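Local structure of putative cytochrome P450 hydroxylase (6GMF) at residues E107-D119 with L351-L364. The protein binds heme b and probably acts as a cytochrome P450 monooxygenase, with terpenes among its likely substrates. Sequence-based numbering, arbitrary orientation.
Sequences EPRIRDIAHELVD and LEAKVMLEVLLARL
R363 and D119 form a salt bridge near the C-terminal ends of two helices of like sense that cross at -41°. R363 NH2 meets D119 OD1 at 2.6 Å, nearly along the C-O axis. R363 NH1 bonds H115 O at 2.9 Å and H115 ND1 at 3.2 Å. V118 CG1 lies over the centre of the guanidinium face. Were R363 an alanine, D119 would probably lose its charge partner and the H115 ring be freer to turn. Near the start of helix 107-119, E107 and R111 join K354 and E358 in a salt-bridge network. R111 NH1 and NH2 both grip E358 OE1. NH2 also bonds E107 OE2, in the guanidinium plane; K354 NZ meets that oxygen from above the carboxylate plane at 3.0 Å.

Knobs-into-holes packing fills the middle: V355 sits among E107, I110, R111 and A114, and V359 among R111, A114, H115 and V118. V359 CG1 lies 3.8 Å from the H115 ring centroid, a CH-pi contact. M356, bent at chi2 (65°) and chi3 (-109°), brings CE 3.7 Å from A114 CB.

By P450 topology these are helices D and L of the core four-helix bundle; I (220-251) packs on A353 and L357, and E (136-145) on I113 and E352.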
loop_
_atom_site.group_PDB
_atom_site.type_symbol
_atom_site.label_atom_id
_atom_site.label_comp_id
_atom_site.label_asym_id
_atom_site.label_seq_id
_atom_site.Cartn_x
_atom_site.Cartn_y
_atom_site.Cartn_z
ATOM N N GLU A 107 -14.365 5.141 11.468
ATOM C CA GLU A 107 -13.898 4.114 12.384
ATOM C C GLU A 107 -15.050 3.218 12.881
ATOM O O GLU A 107 -14.888 1.997 13.008
ATOM C CB GLU A 107 -13.088 4.736 13.532
ATOM C CG GLU A 107 -12.739 3.729 14.591
ATOM C CD GLU A 107 -11.787 4.170 15.679
ATOM O OE1 GLU A 107 -11.385 5.328 15.658
ATOM O OE2 GLU A 107 -11.438 3.328 16.518
ATOM N N PRO A 108 -16.229 3.750 13.279
ATOM C CA PRO A 108 -17.318 2.864 13.702
ATOM C C PRO A 108 -17.730 1.829 12.645
ATOM O O PRO A 108 -17.931 0.644 12.988
ATOM C CB PRO A 108 -18.455 3.841 14.068
ATOM C CG PRO A 108 -17.664 5.079 14.529
ATOM C CD PRO A 108 -16.512 5.171 13.540
ATOM N N ARG A 109 -17.828 2.260 11.399
ATOM C CA ARG A 109 -18.211 1.345 10.301
ATOM C C ARG A 109 -17.092 0.327 10.063
ATOM O O ARG A 109 -17.377 -0.782 9.750
ATOM C CB ARG A 109 -18.471 2.144 9.030
ATOM C CG ARG A 109 -18.850 1.278 7.842
ATOM C CD ARG A 109 -19.990 0.327 8.116
ATOM N NE ARG A 109 -20.156 -0.548 6.969
ATOM C CZ ARG A 109 -20.553 -1.800 7.026
ATOM N NH1 ARG A 109 -20.882 -2.343 8.182
ATOM N NH2 ARG A 109 -20.610 -2.517 5.928
ATOM N N ILE A 110 -15.854 0.766 10.143
ATOM C CA ILE A 110 -14.708 -0.147 9.960
ATOM C C ILE A 110 -14.736 -1.228 11.052
ATOM O O ILE A 110 -14.458 -2.388 10.771
ATOM C CB ILE A 110 -13.387 0.644 9.891
ATOM C CG1 ILE A 110 -13.304 1.453 8.591
ATOM C CG2 ILE A 110 -12.191 -0.290 10.052
ATOM C CD1 ILE A 110 -12.201 2.470 8.531
ATOM N N ARG A 111 -15.064 -0.861 12.307
ATOM C CA ARG A 111 -15.139 -1.821 13.401
ATOM C C ARG A 111 -16.250 -2.841 13.094
ATOM O O ARG A 111 -16.095 -4.018 13.294
ATOM C CB ARG A 111 -15.340 -1.047 14.716
ATOM C CG ARG A 111 -15.119 -1.857 15.980
ATOM C CD ARG A 111 -14.949 -0.979 17.209
ATOM N NE ARG A 111 -13.815 -0.064 17.109
ATOM C CZ ARG A 111 -12.537 -0.397 17.307
ATOM N NH1 ARG A 111 -12.211 -1.636 17.625
ATOM N NH2 ARG A 111 -11.591 0.514 17.180
ATOM N N ASP A 112 -17.352 -2.356 12.553
ATOM C CA ASP A 112 -18.480 -3.250 12.228
ATOM C C ASP A 112 -18.045 -4.224 11.137
ATOM O O ASP A 112 -18.402 -5.347 11.200
ATOM C CB ASP A 112 -19.720 -2.450 11.829
ATOM C CG ASP A 112 -20.511 -1.926 13.009
ATOM O OD1 ASP A 112 -20.244 -2.341 14.116
ATOM O OD2 ASP A 112 -21.375 -1.107 12.780
ATOM N N ILE A 113 -17.327 -3.731 10.150
ATOM C CA ILE A 113 -16.855 -4.606 9.051
ATOM C C ILE A 113 -15.900 -5.634 9.652
ATOM O O ILE A 113 -16.007 -6.766 9.332
ATOM C CB ILE A 113 -16.199 -3.748 7.964
ATOM C CG1 ILE A 113 -17.241 -2.880 7.273
ATOM C CG2 ILE A 113 -15.461 -4.605 6.962
ATOM C CD1 ILE A 113 -16.661 -1.853 6.357
ATOM N N ALA A 114 -15.014 -5.197 10.531
ATOM C CA ALA A 114 -14.060 -6.131 11.147
ATOM C C ALA A 114 -14.820 -7.233 11.889
ATOM O O ALA A 114 -14.484 -8.368 11.751
ATOM C CB ALA A 114 -13.110 -5.385 12.043
ATOM N N HIS A 115 -15.824 -6.851 12.657
ATOM C CA HIS A 115 -16.591 -7.845 13.438
ATOM C C HIS A 115 -17.325 -8.806 12.502
ATOM O O HIS A 115 -17.359 -9.957 12.799
ATOM C CB HIS A 115 -17.462 -7.128 14.473
ATOM C CG HIS A 115 -16.710 -6.715 15.685
ATOM N ND1 HIS A 115 -16.268 -7.618 16.618
ATOM C CD2 HIS A 115 -16.299 -5.514 16.119
ATOM C CE1 HIS A 115 -15.631 -6.979 17.562
ATOM N NE2 HIS A 115 -15.635 -5.710 17.273
ATOM N N GLU A 116 -17.875 -8.312 11.406
ATOM C CA GLU A 116 -18.593 -9.187 10.452
ATOM C C GLU A 116 -17.617 -10.177 9.826
ATOM O O GLU A 116 -17.971 -11.320 9.645
ATOM C CB GLU A 116 -19.121 -8.377 9.285
ATOM C CG GLU A 116 -20.248 -7.477 9.648
ATOM C CD GLU A 116 -20.788 -6.717 8.454
ATOM O OE1 GLU A 116 -20.496 -7.152 7.344
ATOM O OE2 GLU A 116 -21.466 -5.665 8.667
ATOM N N LEU A 117 -16.431 -9.705 9.475
ATOM C CA LEU A 117 -15.435 -10.618 8.875
ATOM C C LEU A 117 -15.066 -11.690 9.896
ATOM O O LEU A 117 -14.966 -12.825 9.517
ATOM C CB LEU A 117 -14.218 -9.818 8.410
ATOM C CG LEU A 117 -14.499 -8.897 7.232
ATOM C CD1 LEU A 117 -13.311 -8.017 6.951
ATOM C CD2 LEU A 117 -14.854 -9.700 5.993
ATOM N N VAL A 118 -14.900 -11.319 11.155
ATOM C CA VAL A 118 -14.548 -12.343 12.176
ATOM C C VAL A 118 -15.765 -13.230 12.437
ATOM O O VAL A 118 -15.576 -14.387 12.646
ATOM C CB VAL A 118 -13.932 -11.736 13.443
ATOM C CG1 VAL A 118 -13.688 -12.797 14.494
ATOM C CG2 VAL A 118 -12.624 -11.060 13.085
ATOM N N ASP A 119 -16.983 -12.713 12.285
ATOM C CA ASP A 119 -18.192 -13.567 12.421
ATOM C C ASP A 119 -18.148 -14.717 11.407
ATOM O O ASP A 119 -18.614 -15.745 11.738
ATOM C CB ASP A 119 -19.470 -12.747 12.247
ATOM C CG ASP A 119 -19.799 -11.881 13.445
ATOM O OD1 ASP A 119 -19.137 -12.022 14.450
ATOM O OD2 ASP A 119 -20.667 -11.029 13.311
ATOM N N LEU A 351 -5.709 3.076 10.275
ATOM C CA LEU A 351 -6.993 2.852 10.953
ATOM C C LEU A 351 -7.554 1.457 10.656
ATOM O O LEU A 351 -7.971 0.747 11.548
ATOM C CB LEU A 351 -7.980 3.920 10.478
ATOM C CG LEU A 351 -9.359 3.851 11.118
ATOM C CD1 LEU A 351 -9.228 3.811 12.640
ATOM C CD2 LEU A 351 -10.203 5.019 10.658
ATOM N N GLU A 352 -7.536 1.049 9.368
ATOM C CA GLU A 352 -8.056 -0.279 9.007
ATOM C C GLU A 352 -7.235 -1.342 9.735
ATOM O O GLU A 352 -7.772 -2.333 10.228
ATOM C CB GLU A 352 -7.993 -0.479 7.486
ATOM C CG GLU A 352 -8.981 0.407 6.744
ATOM C CD GLU A 352 -9.116 0.121 5.260
ATOM O OE1 GLU A 352 -8.816 -0.994 4.835
ATOM O OE2 GLU A 352 -9.539 1.037 4.539
ATOM N N ALA A 353 -5.904 -1.157 9.726
ATOM C CA ALA A 353 -5.043 -2.162 10.306
ATOM C C ALA A 353 -5.274 -2.211 11.827
ATOM O O ALA A 353 -5.354 -3.318 12.416
ATOM C CB ALA A 353 -3.589 -1.910 9.957
ATOM N N LYS A 354 -5.295 -1.034 12.453
ATOM C CA LYS A 354 -5.540 -1.014 13.940
ATOM C C LYS A 354 -6.853 -1.731 14.247
ATOM O O LYS A 354 -6.914 -2.629 15.129
ATOM C CB LYS A 354 -5.591 0.409 14.451
ATOM C CG LYS A 354 -5.901 0.540 15.946
ATOM C CD LYS A 354 -6.371 1.908 16.331
ATOM C CE LYS A 354 -7.855 2.049 16.076
ATOM N NZ LYS A 354 -8.476 3.157 16.847
ATOM N N VAL A 355 -7.908 -1.327 13.541
ATOM C CA VAL A 355 -9.215 -1.872 13.905
ATOM C C VAL A 355 -9.254 -3.376 13.627
ATOM O O VAL A 355 -9.660 -4.150 14.462
ATOM C CB VAL A 355 -10.372 -1.115 13.246
ATOM C CG1 VAL A 355 -11.686 -1.878 13.443
ATOM C CG2 VAL A 355 -10.495 0.305 13.769
ATOM N N MET A 356 -8.759 -3.827 12.456
ATOM C CA MET A 356 -8.860 -5.227 12.123
ATOM C C MET A 356 -8.033 -6.052 13.114
ATOM O O MET A 356 -8.471 -7.107 13.571
ATOM C CB MET A 356 -8.375 -5.513 10.697
ATOM C CG MET A 356 -8.732 -6.859 10.171
ATOM S SD MET A 356 -10.511 -7.072 9.976
ATOM C CE MET A 356 -10.874 -8.217 11.300
ATOM N N LEU A 357 -6.836 -5.578 13.459
ATOM C CA LEU A 357 -6.002 -6.340 14.378
ATOM C C LEU A 357 -6.627 -6.299 15.790
ATOM O O LEU A 357 -6.599 -7.318 16.497
ATOM C CB LEU A 357 -4.578 -5.789 14.363
ATOM C CG LEU A 357 -3.789 -6.111 13.094
ATOM C CD1 LEU A 357 -2.511 -5.340 13.115
ATOM C CD2 LEU A 357 -3.516 -7.610 12.944
ATOM N N GLU A 358 -7.225 -5.175 16.190
ATOM C CA GLU A 358 -7.906 -5.100 17.520
ATOM C C GLU A 358 -9.000 -6.176 17.604
ATOM O O GLU A 358 -9.139 -6.883 18.613
ATOM C CB GLU A 358 -8.564 -3.746 17.777
ATOM C CG GLU A 358 -7.644 -2.684 18.311
ATOM C CD GLU A 358 -8.292 -1.304 18.346
ATOM O OE1 GLU A 358 -9.343 -1.092 17.661
ATOM O OE2 GLU A 358 -7.762 -0.425 19.031
ATOM N N VAL A 359 -9.769 -6.326 16.529
ATOM C CA VAL A 359 -10.872 -7.270 16.530
ATOM C C VAL A 359 -10.324 -8.700 16.466
ATOM O O VAL A 359 -10.793 -9.603 17.181
ATOM C CB VAL A 359 -11.852 -6.920 15.402
ATOM C CG1 VAL A 359 -12.953 -7.963 15.249
ATOM C CG2 VAL A 359 -12.445 -5.537 15.640
ATOM N N LEU A 360 -9.383 -8.962 15.557
ATOM C CA LEU A 360 -8.829 -10.325 15.469
ATOM C C LEU A 360 -8.224 -10.754 16.811
ATOM O O LEU A 360 -8.452 -11.897 17.286
ATOM C CB LEU A 360 -7.739 -10.358 14.403
ATOM C CG LEU A 360 -8.220 -10.417 12.962
ATOM C CD1 LEU A 360 -7.080 -10.029 12.031
ATOM C CD2 LEU A 360 -8.752 -11.802 12.624
ATOM N N LEU A 361 -7.416 -9.865 17.385
ATOM C CA LEU A 361 -6.652 -10.194 18.577
ATOM C C LEU A 361 -7.616 -10.418 19.735
ATOM O O LEU A 361 -7.336 -11.275 20.577
ATOM C CB LEU A 361 -5.665 -9.072 18.910
ATOM C CG LEU A 361 -4.446 -8.959 17.999
ATOM C CD1 LEU A 361 -3.419 -7.979 18.547
ATOM C CD2 LEU A 361 -3.816 -10.303 17.744
ATOM N N ALA A 362 -8.691 -9.612 19.810
ATOM C CA ALA A 362 -9.658 -9.712 20.929
ATOM C C ALA A 362 -10.488 -10.992 20.801
ATOM O O ALA A 362 -10.729 -11.684 21.769
ATOM C CB ALA A 362 -10.549 -8.512 20.956
ATOM N N ARG A 363 -10.943 -11.313 19.588
ATOM C CA ARG A 363 -11.903 -12.389 19.414
ATOM C C ARG A 363 -11.264 -13.753 19.160
ATOM O O ARG A 363 -11.907 -14.752 19.380
ATOM C CB ARG A 363 -12.872 -12.001 18.306
ATOM C CG ARG A 363 -13.780 -10.870 18.744
ATOM C CD ARG A 363 -14.784 -10.523 17.683
ATOM N NE ARG A 363 -15.718 -11.606 17.424
ATOM C CZ ARG A 363 -16.536 -11.638 16.380
ATOM N NH1 ARG A 363 -16.633 -10.584 15.584
ATOM N NH2 ARG A 363 -17.255 -12.722 16.151
ATOM N N LEU A 364 -10.034 -13.812 18.650
ATOM C CA LEU A 364 -9.417 -15.102 18.370
ATOM C C LEU A 364 -8.561 -15.490 19.576
ATOM O O LEU A 364 -7.869 -14.634 20.119
ATOM C CB LEU A 364 -8.542 -15.020 17.116
ATOM C CG LEU A 364 -9.211 -15.277 15.765
ATOM C CD1 LEU A 364 -10.491 -14.492 15.590
ATOM C CD2 LEU A 364 -8.254 -14.972 14.624
#